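PDB 3E48: putative nucleoside-diphosphate-sugar epimerase from Staphylococcus aureus subsp. aureus, which has no established function but probably binds NAD(P)(H) through a Rossmann fold, as nucleoside-diphosphate-sugar epimerases and related enzymes do. Local coordinates for residues Glu36-Pro39 / Asp40-Gly44; Tyr162-Asp166 / Gly167-Tyr171; Glu222-Leu226 / Glu227-Glu231. All coordinates share one frame; numbering follows the deposited sequence.

Overall arrangement
Three local contacts mark turns and a helix start in a fold whose N-terminal part is a Rossmann-type sheet with helices. Contact 1 lies in the loop between strands 28-32 and 47-50, about 22 Å from the chain's centre. Contact 2 enters strand 168-172, and contact 3 starts helix 226-231; both lie on the other side of the chain's centre. The centre of contact 1 is about 38 Å from that of contact 2 and 41 Å from that of contact 3. Contacts 2 and 3 are neighbours, with centres about 13 Å apart. They touch at several places, among them Tyr162 O to Pro223 CB (3.3 Å) and the ring of Pro163.

Contact 1: Glu36-Pro39 / Asp40-Gly44; sequences EKVP and DDWRG
The Trp42 indole carries the Pro39 ring on one face: Pro39 CD stands 3.6 Å from the centroid of the six-membered ring, 13° off its normal, a proline-tryptophan CH-pi contact across a 3-10 turn. The turn belongs to the loop that joins parallel strands 28-32 and 47-50 of the Rossmann sheet. Pro39 CG follows above Trp42 CE2 at 3.8 Å, and Pro39 CB lies near Trp42 CD1; the pyrrolidine spans the face, and both side chains point the same way. Val38 CG1 comes obliquely to Trp42 CE3, at 3.7 Å. The other flat group, the Arg43 guanidinium, meets Val38 CB at its edge, in plane, and its NE also approaches Val38 CG1. Asp40 OD1 is 4.0 Å from Arg43 NH1 but well out of the guanidinium plane, which makes this a long, purely electrostatic pairing.

A bend at chi2 (-58°) brings the Arg43 guanidinium back beside Val38. On the pyrrole edge of the indole, Trp42 NE1 donates to Asn18 OD1 of helix 11-22, tying the loop to that helix. The backbone closes the same turn: Arg43 N bonds to Asp40 O, and Trp42 N donates to Pro39 O at 3.0 Å with an N-H...O angle of 148°.

Contact 2: Tyr162-Asp166 / Gly167-Tyr171; sequences YPAGD and GRINY
Ala164 and Gly167 close a type II' beta turn, the bend by which the chain leaves the loop after strand 159-160 and enters strand 168-172 in the large mixed sheet. Gly167 N donates to Ala164 O at 3.0 Å with an N-H...O angle of 154°. Gly165 takes the first central position of the turn, with the positive phi of 53° that the II' form needs. Water 2 braces the turn by donating both to Gly165 O (2.8 Å) and to Gly167 O (2.7 Å).

Beyond the turn the two arms meet through side chains on one side. Ala164 CB touches Ile169 CD1 at 4.1 Å, and Met204 of helix 204-215 packs on both. Farther along, Tyr162 and Tyr171 cross at a slant, Tyr171 OH coming to Tyr162 CE2 at 4.1 Å. The two hydroxyls share water 1, which lies in the plane of the Tyr171 ring at its edge, 3.0 Å from Tyr171 OH, and is bonded only weakly to Tyr162 OH, at 2.9 Å. Tyr162 is also stacked with Tyr247, and the Tyr221 hydroxyl bonds to the carbonyls of Tyr162 and Gly165, with a single proton to serve both.

The arms are therefore joined by one direct backbone bond and by water at both ends, with a small apolar patch between; the phenol hydroxyls are linked through one water, weakly on the Tyr162 side, and not by a direct bond.

Contact 3: Glu222-Leu226 / Glu227-Glu231; sequences EPVSL and ETFAE
Ser225 and Thr228 mark the start of helix 226-231: the chain runs extended through Val224 and Ser225, then turns helical at Leu226. The first helical bonds follow at once, Phe229 N to Ser225 O at 3.0 Å and nearly straight (165°), then Ala230 N to Leu226 O at 3.1 Å.

Ser225 is the N-cap. Its OG sits between the backbone N and the carbonyl carbon (chi1 64°), which turns it back over the helix end to accept from Thr228 N at 3.1 Å. Ser225 OG and Thr228 OG1 lie 2.7 Å apart. Water 3 accepts from Ser225 N at 2.7 Å and is also bonded to Thr228 OG1, so the reciprocal link of a capping box, from the N-cap amide to the threonine, runs here through solvent. Glu227 bends at chi2 and brings OE1 to 3.4 Å from Ser225 CB; a carboxylate so near a helix N-terminus is probably favoured by the helix dipole. Val224 CG2 meets Phe229 CB at 4.0 Å and lies at the edge of the Phe229 ring, the two side chains crossing at about a right angle.

The capped helix follows strand 220-221, which pairs in parallel with strand 159-160. Leu226 and Phe229 both rest on Pro163 and on helix 239-251, Leu226 against His248 and Phe229 against Leu243 and Ala244.

Contact 1: Glu36-Pro39 / Asp40-Gly44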
ATOM      1  N   GLU B  36      -4.837   0.370 -33.358  1.00 34.31           N
ATOM      2  CA  GLU B  36      -4.507   1.276 -34.452  1.00 35.64           C
ATOM      3  C   GLU B  36      -3.318   2.179 -34.119  1.00 33.76           C
ATOM      4  O   GLU B  36      -2.820   2.905 -34.980  1.00 36.27           O
ATOM      5  CB  GLU B  36      -5.725   2.132 -34.815  1.00 36.60           C
ATOM      6  CG  GLU B  36      -6.917   1.331 -35.336  1.00 43.95           C
ATOM      7  CD  GLU B  36      -6.607   0.572 -36.616  1.00 45.67           C
ATOM      8  OE1 GLU B  36      -6.269   1.220 -37.630  1.00 46.55           O
ATOM      9  OE2 GLU B  36      -6.702  -0.675 -36.610  1.00 46.44           O
ATOM     10  N   LYS B  37      -2.863   2.132 -32.872  1.00 30.57           N
ATOM     11  CA  LYS B  37      -1.728   2.944 -32.452  1.00 30.39           C
ATOM     12  C   LYS B  37      -0.432   2.134 -32.435  1.00 27.00           C
ATOM     13  O   LYS B  37       0.605   2.605 -31.962  1.00 29.61           O
ATOM     14  CB  LYS B  37      -1.988   3.550 -31.070  1.00 34.19           C
ATOM     15  CG  LYS B  37      -2.879   4.793 -31.087  1.00 35.47           C
ATOM     16  CD  LYS B  37      -4.264   4.503 -31.652  1.00 43.59           C
ATOM     17  CE  LYS B  37      -5.094   5.776 -31.764  1.00 43.25           C
ATOM     18  NZ  LYS B  37      -4.485   6.753 -32.712  1.00 41.06           N
ATOM     19  N   VAL B  38      -0.493   0.917 -32.965  1.00 20.19           N
ATOM     20  CA  VAL B  38       0.674   0.044 -33.015  1.00 17.24           C
ATOM     21  C   VAL B  38       1.555   0.375 -34.220  1.00 16.12           C
ATOM     22  O   VAL B  38       1.077   0.440 -35.353  1.00 16.65           O
ATOM     23  CB  VAL B  38       0.249  -1.449 -33.090  1.00 14.46           C
ATOM     24  CG1 VAL B  38       1.469  -2.337 -33.292  1.00 11.77           C
ATOM     25  CG2 VAL B  38      -0.474  -1.845 -31.810  1.00 14.81           C
ATOM     26  N   PRO B  39       2.856   0.605 -33.986  1.00 14.58           N
ATOM     27  CA  PRO B  39       3.782   0.925 -35.076  1.00 14.88           C
ATOM     28  C   PRO B  39       3.777  -0.164 -36.142  1.00 15.95           C
ATOM     29  O   PRO B  39       3.752  -1.353 -35.825  1.00 13.59           O
ATOM     30  CB  PRO B  39       5.126   1.032 -34.362  1.00 13.63           C
ATOM     31  CG  PRO B  39       4.745   1.572 -33.032  1.00 13.64           C
ATOM     32  CD  PRO B  39       3.523   0.742 -32.680  1.00 15.05           C
ATOM     33  N   ASP B  40       3.802   0.245 -37.406  1.00 14.70           N
ATOM     34  CA  ASP B  40       3.792  -0.701 -38.511  1.00 14.59           C
ATOM     35  C   ASP B  40       4.980  -1.654 -38.485  1.00 15.16           C
ATOM     36  O   ASP B  40       4.866  -2.797 -38.922  1.00 24.44           O
ATOM     37  CB  ASP B  40       3.760   0.053 -39.838  1.00 18.59           C
ATOM     38  CG  ASP B  40       2.486   0.850 -40.017  1.00 32.73           C
ATOM     39  OD1 ASP B  40       1.404   0.230 -40.093  1.00 37.46           O
ATOM     40  OD2 ASP B  40       2.565   2.095 -40.077  1.00 42.19           O
ATOM     41  N   ASP B  41       6.113  -1.187 -37.971  1.00 16.41           N
ATOM     42  CA  ASP B  41       7.309  -2.021 -37.903  1.00 17.44           C
ATOM     43  C   ASP B  41       7.137  -3.200 -36.951  1.00 17.60           C
ATOM     44  O   ASP B  41       7.844  -4.204 -37.059  1.00 14.35           O
ATOM     45  CB  ASP B  41       8.524  -1.189 -37.476  1.00 27.62           C
ATOM     46  CG  ASP B  41       8.901  -0.139 -38.504  1.00 38.48           C
ATOM     47  OD1 ASP B  41       8.996  -0.483 -39.704  1.00 39.07           O
ATOM     48  OD2 ASP B  41       9.116   1.028 -38.114  1.00 41.20           O
ATOM     49  N   TRP B  42       6.197  -3.077 -36.021  1.00 13.64           N
ATOM     50  CA  TRP B  42       5.943  -4.139 -35.054  1.00 13.89           C
ATOM     51  C   TRP B  42       5.181  -5.306 -35.669  1.00 13.98           C
ATOM     52  O   TRP B  42       5.156  -6.399 -35.107  1.00 10.02           O
ATOM     53  CB  TRP B  42       5.155  -3.595 -33.863  1.00 13.76           C
ATOM     54  CG  TRP B  42       5.933  -2.663 -32.979  1.00 12.18           C
ATOM     55  CD1 TRP B  42       7.166  -2.130 -33.222  1.00  9.59           C
ATOM     56  CD2 TRP B  42       5.509  -2.135 -31.718  1.00  9.35           C
ATOM     57  NE1 TRP B  42       7.537  -1.299 -32.190  1.00 13.04           N
ATOM     58  CE2 TRP B  42       6.537  -1.285 -31.253  1.00  9.72           C
ATOM     59  CE3 TRP B  42       4.359  -2.296 -30.937  1.00  9.54           C
ATOM     60  CZ2 TRP B  42       6.446  -0.597 -30.040  1.00 10.77           C
ATOM     61  CZ3 TRP B  42       4.271  -1.613 -29.731  1.00  6.08           C
ATOM     62  CH2 TRP B  42       5.308  -0.773 -29.296  1.00  7.84           C
ATOM     63  N   ARG B  43       4.558  -5.071 -36.822  1.00 13.04           N
ATOM     64  CA  ARG B  43       3.797  -6.117 -37.491  1.00 16.43           C
ATOM     65  C   ARG B  43       4.696  -7.290 -37.874  1.00 10.63           C
ATOM     66  O   ARG B  43       5.733  -7.113 -38.512  1.00 11.48           O
ATOM     67  CB  ARG B  43       3.100  -5.549 -38.732  1.00 19.31           C
ATOM     68  CG  ARG B  43       2.145  -4.407 -38.415  1.00 26.14           C
ATOM     69  CD  ARG B  43       1.069  -4.849 -37.428  1.00 38.34           C
ATOM     70  NE  ARG B  43       0.357  -3.721 -36.824  1.00 44.62           N
ATOM     71  CZ  ARG B  43      -0.402  -2.861 -37.494  1.00 46.82           C
ATOM     72  NH1 ARG B  43      -0.560  -2.989 -38.806  1.00 50.67           N
ATOM     73  NH2 ARG B  43      -1.006  -1.868 -36.851  1.00 47.28           N
ATOM     74  N   GLY B  44       4.291  -8.487 -37.458  1.00 13.24           N
ATOM     75  CA  GLY B  44       5.063  -9.680 -37.751  1.00 10.09           C
ATOM     76  C   GLY B  44       6.163  -9.945 -36.737  1.00 12.61           C
ATOM     77  O   GLY B  44       6.838 -10.971 -36.808  1.00 13.12           O
TER

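Contact 2: Tyr162-Asp166 / Gly167-Tyr171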
ATOM      1  N   TYR B 162      10.282  23.130  -8.744  1.00 12.55           N
ATOM      2  CA  TYR B 162       9.790  21.944  -8.045  1.00 14.09           C
ATOM      3  C   TYR B 162       9.818  22.157  -6.531  1.00 11.68           C
ATOM      4  O   TYR B 162      10.858  22.467  -5.958  1.00 15.68           O
ATOM      5  CB  TYR B 162      10.640  20.717  -8.389  1.00  9.77           C
ATOM      6  CG  TYR B 162      10.584  20.266  -9.833  1.00 11.73           C
ATOM      7  CD1 TYR B 162       9.370  20.163 -10.514  1.00 15.11           C
ATOM      8  CD2 TYR B 162      11.743  19.861 -10.495  1.00 12.61           C
ATOM      9  CE1 TYR B 162       9.315  19.658 -11.818  1.00 15.00           C
ATOM     10  CE2 TYR B 162      11.697  19.356 -11.789  1.00 18.33           C
ATOM     11  CZ  TYR B 162      10.487  19.253 -12.444  1.00 12.05           C
ATOM     12  OH  TYR B 162      10.455  18.721 -13.715  1.00 14.27           O
ATOM     13  N   PRO B 163       8.665  21.997  -5.864  1.00 15.06           N
ATOM     14  CA  PRO B 163       8.582  22.174  -4.408  1.00 13.38           C
ATOM     15  C   PRO B 163       9.118  20.940  -3.699  1.00 12.29           C
ATOM     16  O   PRO B 163       8.377  20.224  -3.023  1.00 13.81           O
ATOM     17  CB  PRO B 163       7.091  22.371  -4.176  1.00 16.22           C
ATOM     18  CG  PRO B 163       6.489  21.464  -5.211  1.00 14.52           C
ATOM     19  CD  PRO B 163       7.330  21.762  -6.441  1.00 12.35           C
ATOM     20  N   ALA B 164      10.415  20.696  -3.860  1.00 12.48           N
ATOM     21  CA  ALA B 164      11.054  19.530  -3.265  1.00 10.47           C
ATOM     22  C   ALA B 164      12.003  19.879  -2.129  1.00 10.57           C
ATOM     23  O   ALA B 164      12.774  19.033  -1.680  1.00 10.33           O
ATOM     24  CB  ALA B 164      11.806  18.752  -4.345  1.00 14.55           C
ATOM     25  N   GLY B 165      11.947  21.123  -1.661  1.00 14.62           N
ATOM     26  CA  GLY B 165      12.822  21.533  -0.578  1.00 17.71           C
ATOM     27  C   GLY B 165      14.282  21.238  -0.873  1.00 15.27           C
ATOM     28  O   GLY B 165      14.758  21.472  -1.981  1.00 15.84           O
ATOM     29  N   ASP B 166      15.000  20.725   0.121  1.00 14.69           N
ATOM     30  CA  ASP B 166      16.411  20.407  -0.048  1.00 14.78           C
ATOM     31  C   ASP B 166      16.588  18.902  -0.253  1.00 12.82           C
ATOM     32  O   ASP B 166      17.677  18.357  -0.066  1.00 15.81           O
ATOM     33  CB  ASP B 166      17.201  20.872   1.180  1.00 22.88           C
ATOM     34  CG  ASP B 166      17.000  22.351   1.475  1.00 34.88           C
ATOM     35  OD1 ASP B 166      17.177  23.174   0.552  1.00 41.06           O
ATOM     36  OD2 ASP B 166      16.669  22.693   2.632  1.00 39.99           O
ATOM     37  N   GLY B 167      15.506  18.241  -0.651  1.00 13.84           N
ATOM     38  CA  GLY B 167      15.552  16.806  -0.866  1.00 12.68           C
ATOM     39  C   GLY B 167      16.276  16.375  -2.128  1.00 12.89           C
ATOM     40  O   GLY B 167      16.452  17.156  -3.066  1.00 12.90           O
ATOM     41  N   ARG B 168      16.712  15.121  -2.137  1.00 10.06           N
ATOM     42  CA  ARG B 168      17.404  14.546  -3.281  1.00  9.79           C
ATOM     43  C   ARG B 168      16.447  13.543  -3.920  1.00 11.96           C
ATOM     44  O   ARG B 168      15.864  12.707  -3.228  1.00  9.22           O
ATOM     45  CB  ARG B 168      18.684  13.841  -2.825  1.00 12.98           C
ATOM     46  CG  ARG B 168      19.697  14.769  -2.165  1.00 16.12           C
ATOM     47  CD  ARG B 168      20.844  13.981  -1.554  1.00 15.22           C
ATOM     48  NE  ARG B 168      21.604  13.250  -2.562  1.00 26.24           N
ATOM     49  CZ  ARG B 168      22.346  13.826  -3.501  1.00 31.97           C
ATOM     50  NH1 ARG B 168      22.436  15.148  -3.564  1.00 35.22           N
ATOM     51  NH2 ARG B 168      23.002  13.079  -4.380  1.00 40.04           N
ATOM     52  N   ILE B 169      16.279  13.638  -5.234  1.00  8.95           N
ATOM     53  CA  ILE B 169      15.380  12.743  -5.955  1.00  8.07           C
ATOM     54  C   ILE B 169      16.152  11.863  -6.921  1.00  9.61           C
ATOM     55  O   ILE B 169      16.980  12.352  -7.696  1.00  8.69           O
ATOM     56  CB  ILE B 169      14.319  13.537  -6.761  1.00  6.93           C
ATOM     57  CG1 ILE B 169      13.371  14.277  -5.812  1.00 11.33           C
ATOM     58  CG2 ILE B 169      13.507  12.595  -7.640  1.00 10.83           C
ATOM     59  CD1 ILE B 169      12.478  15.287  -6.484  1.00 31.18           C
ATOM     60  N   ASN B 170      15.887  10.564  -6.885  1.00  5.75           N
ATOM     61  CA  ASN B 170      16.587   9.676  -7.793  1.00  8.11           C
ATOM     62  C   ASN B 170      15.856   9.614  -9.128  1.00  7.55           C
ATOM     63  O   ASN B 170      14.638   9.422  -9.187  1.00  7.29           O
ATOM     64  CB  ASN B 170      16.742   8.283  -7.190  1.00  6.09           C
ATOM     65  CG  ASN B 170      17.693   7.420  -7.989  1.00  6.63           C
ATOM     66  OD1 ASN B 170      17.304   6.812  -8.980  1.00  6.22           O
ATOM     67  ND2 ASN B 170      18.954   7.383  -7.572  1.00  9.09           N
ATOM     68  N   TYR B 171      16.633   9.800 -10.193  1.00  5.54           N
ATOM     69  CA  TYR B 171      16.145   9.821 -11.569  1.00  5.82           C
ATOM     70  C   TYR B 171      16.769   8.728 -12.419  1.00  8.10           C
ATOM     71  O   TYR B 171      17.898   8.313 -12.173  1.00  6.40           O
ATOM     72  CB  TYR B 171      16.507  11.146 -12.234  1.00  5.83           C
ATOM     73  CG  TYR B 171      15.658  12.327 -11.855  1.00  8.83           C
ATOM     74  CD1 TYR B 171      14.517  12.645 -12.590  1.00  6.33           C
ATOM     75  CD2 TYR B 171      16.022  13.162 -10.800  1.00  6.05           C
ATOM     76  CE1 TYR B 171      13.762  13.770 -12.294  1.00  6.96           C
ATOM     77  CE2 TYR B 171      15.271  14.292 -10.488  1.00  8.61           C
ATOM     78  CZ  TYR B 171      14.142  14.590 -11.244  1.00  9.99           C
ATOM     79  OH  TYR B 171      13.395  15.708 -10.953  1.00 11.21           O
TER
HETATM   80  O   HOH W   1      11.073  16.078 -12.772  1.00 15.54           O
HETATM   81  O   HOH W   2      16.584  19.832  -3.257  1.00 13.02           O

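Contact 3: Glu222-Leu226 / Glu227-Glu231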
ATOM      1  N   GLU B 222      14.480  27.949  -7.482  1.00 19.37           N
ATOM      2  CA  GLU B 222      13.626  28.835  -6.698  1.00 20.88           C
ATOM      3  C   GLU B 222      12.256  28.177  -6.624  1.00 21.97           C
ATOM      4  O   GLU B 222      11.330  28.544  -7.349  1.00 19.30           O
ATOM      5  CB  GLU B 222      13.515  30.206  -7.365  1.00 22.68           C
ATOM      6  CG  GLU B 222      14.801  31.011  -7.327  1.00 35.81           C
ATOM      7  CD  GLU B 222      14.678  32.338  -8.047  1.00 40.48           C
ATOM      8  OE1 GLU B 222      13.739  33.103  -7.730  1.00 45.70           O
ATOM      9  OE2 GLU B 222      15.523  32.618  -8.926  1.00 46.92           O
ATOM     10  N   PRO B 223      12.113  27.187  -5.733  1.00 18.30           N
ATOM     11  CA  PRO B 223      10.865  26.450  -5.546  1.00 16.15           C
ATOM     12  C   PRO B 223       9.670  27.288  -5.119  1.00 20.68           C
ATOM     13  O   PRO B 223       9.774  28.139  -4.235  1.00 20.73           O
ATOM     14  CB  PRO B 223      11.241  25.402  -4.502  1.00 18.68           C
ATOM     15  CG  PRO B 223      12.252  26.120  -3.673  1.00 19.94           C
ATOM     16  CD  PRO B 223      13.110  26.787  -4.723  1.00 18.83           C
ATOM     17  N   VAL B 224       8.538  27.046  -5.769  1.00 14.49           N
ATOM     18  CA  VAL B 224       7.309  27.746  -5.445  1.00 24.22           C
ATOM     19  C   VAL B 224       6.551  26.901  -4.432  1.00 20.50           C
ATOM     20  O   VAL B 224       6.941  25.764  -4.144  1.00 24.03           O
ATOM     21  CB  VAL B 224       6.421  27.963  -6.694  1.00 21.95           C
ATOM     22  CG1 VAL B 224       7.106  28.924  -7.652  1.00 15.96           C
ATOM     23  CG2 VAL B 224       6.148  26.633  -7.384  1.00 18.06           C
ATOM     24  N   SER B 225       5.477  27.461  -3.892  1.00 23.79           N
ATOM     25  CA  SER B 225       4.661  26.759  -2.910  1.00 23.54           C
ATOM     26  C   SER B 225       3.976  25.559  -3.552  1.00 25.39           C
ATOM     27  O   SER B 225       3.868  25.475  -4.776  1.00 23.32           O
ATOM     28  CB  SER B 225       3.599  27.704  -2.345  1.00 24.82           C
ATOM     29  OG  SER B 225       2.703  28.117  -3.364  1.00 21.73           O
ATOM     30  N   LEU B 226       3.513  24.630  -2.720  1.00 18.14           N
ATOM     31  CA  LEU B 226       2.828  23.443  -3.213  1.00 16.29           C
ATOM     32  C   LEU B 226       1.515  23.826  -3.889  1.00 21.40           C
ATOM     33  O   LEU B 226       1.106  23.202  -4.870  1.00 16.30           O
ATOM     34  CB  LEU B 226       2.553  22.473  -2.059  1.00 25.08           C
ATOM     35  CG  LEU B 226       3.768  21.838  -1.379  1.00 22.37           C
ATOM     36  CD1 LEU B 226       3.330  21.117  -0.114  1.00 22.66           C
ATOM     37  CD2 LEU B 226       4.449  20.870  -2.342  1.00 25.17           C
ATOM     38  N   GLU B 227       0.857  24.856  -3.361  1.00 26.55           N
ATOM     39  CA  GLU B 227      -0.411  25.323  -3.915  1.00 23.16           C
ATOM     40  C   GLU B 227      -0.200  25.933  -5.300  1.00 15.70           C
ATOM     41  O   GLU B 227      -0.935  25.632  -6.240  1.00 16.72           O
ATOM     42  CB  GLU B 227      -1.046  26.370  -2.992  1.00 29.97           C
ATOM     43  CG  GLU B 227      -1.292  25.909  -1.559  1.00 28.90           C
ATOM     44  CD  GLU B 227      -0.008  25.683  -0.780  1.00 32.53           C
ATOM     45  OE1 GLU B 227       0.832  26.605  -0.727  1.00 31.14           O
ATOM     46  OE2 GLU B 227       0.160  24.584  -0.211  1.00 41.26           O
ATOM     47  N   THR B 228       0.813  26.786  -5.418  1.00 20.18           N
ATOM     48  CA  THR B 228       1.118  27.445  -6.685  1.00 18.98           C
ATOM     49  C   THR B 228       1.499  26.431  -7.762  1.00 19.53           C
ATOM     50  O   THR B 228       1.040  26.522  -8.901  1.00 20.29           O
ATOM     51  CB  THR B 228       2.267  28.465  -6.516  1.00 24.87           C
ATOM     52  OG1 THR B 228       1.893  29.445  -5.539  1.00 30.63           O
ATOM     53  CG2 THR B 228       2.561  29.170  -7.833  1.00 22.05           C
ATOM     54  N   PHE B 229       2.337  25.465  -7.400  1.00 16.37           N
ATOM     55  CA  PHE B 229       2.766  24.442  -8.347  1.00 16.61           C
ATOM     56  C   PHE B 229       1.570  23.652  -8.882  1.00 16.37           C
ATOM     57  O   PHE B 229       1.442  23.434 -10.085  1.00 16.34           O
ATOM     58  CB  PHE B 229       3.751  23.480  -7.679  1.00 18.68           C
ATOM     59  CG  PHE B 229       4.395  22.518  -8.635  1.00 18.78           C
ATOM     60  CD1 PHE B 229       5.414  22.940  -9.482  1.00 18.68           C
ATOM     61  CD2 PHE B 229       3.970  21.198  -8.704  1.00 19.95           C
ATOM     62  CE1 PHE B 229       6.003  22.060 -10.388  1.00 12.55           C
ATOM     63  CE2 PHE B 229       4.550  20.309  -9.606  1.00 17.41           C
ATOM     64  CZ  PHE B 229       5.569  20.742 -10.449  1.00 11.21           C
ATOM     65  N   ALA B 230       0.692  23.228  -7.979  1.00 19.26           N
ATOM     66  CA  ALA B 230      -0.486  22.461  -8.364  1.00 22.92           C
ATOM     67  C   ALA B 230      -1.395  23.270  -9.279  1.00 22.94           C
ATOM     68  O   ALA B 230      -1.978  22.739 -10.223  1.00 19.98           O
ATOM     69  CB  ALA B 230      -1.255  22.028  -7.119  1.00 17.51           C
ATOM     70  N   GLU B 231      -1.508  24.560  -8.982  1.00 23.47           N
ATOM     71  CA  GLU B 231      -2.348  25.467  -9.749  1.00 21.93           C
ATOM     72  C   GLU B 231      -1.866  25.685 -11.177  1.00 26.89           C
ATOM     73  O   GLU B 231      -2.659  25.633 -12.118  1.00 33.44           O
ATOM     74  CB  GLU B 231      -2.440  26.811  -9.025  1.00 27.41           C
ATOM     75  CG  GLU B 231      -3.316  26.773  -7.780  1.00 33.09           C
ATOM     76  CD  GLU B 231      -3.177  28.017  -6.922  1.00 35.02           C
ATOM     77  OE1 GLU B 231      -2.964  29.116  -7.481  1.00 42.79           O
ATOM     78  OE2 GLU B 231      -3.300  27.894  -5.683  1.00 41.47           O
TER
HETATM   79  O   HOH W   3       4.197  29.803  -4.545  1.00 23.63           O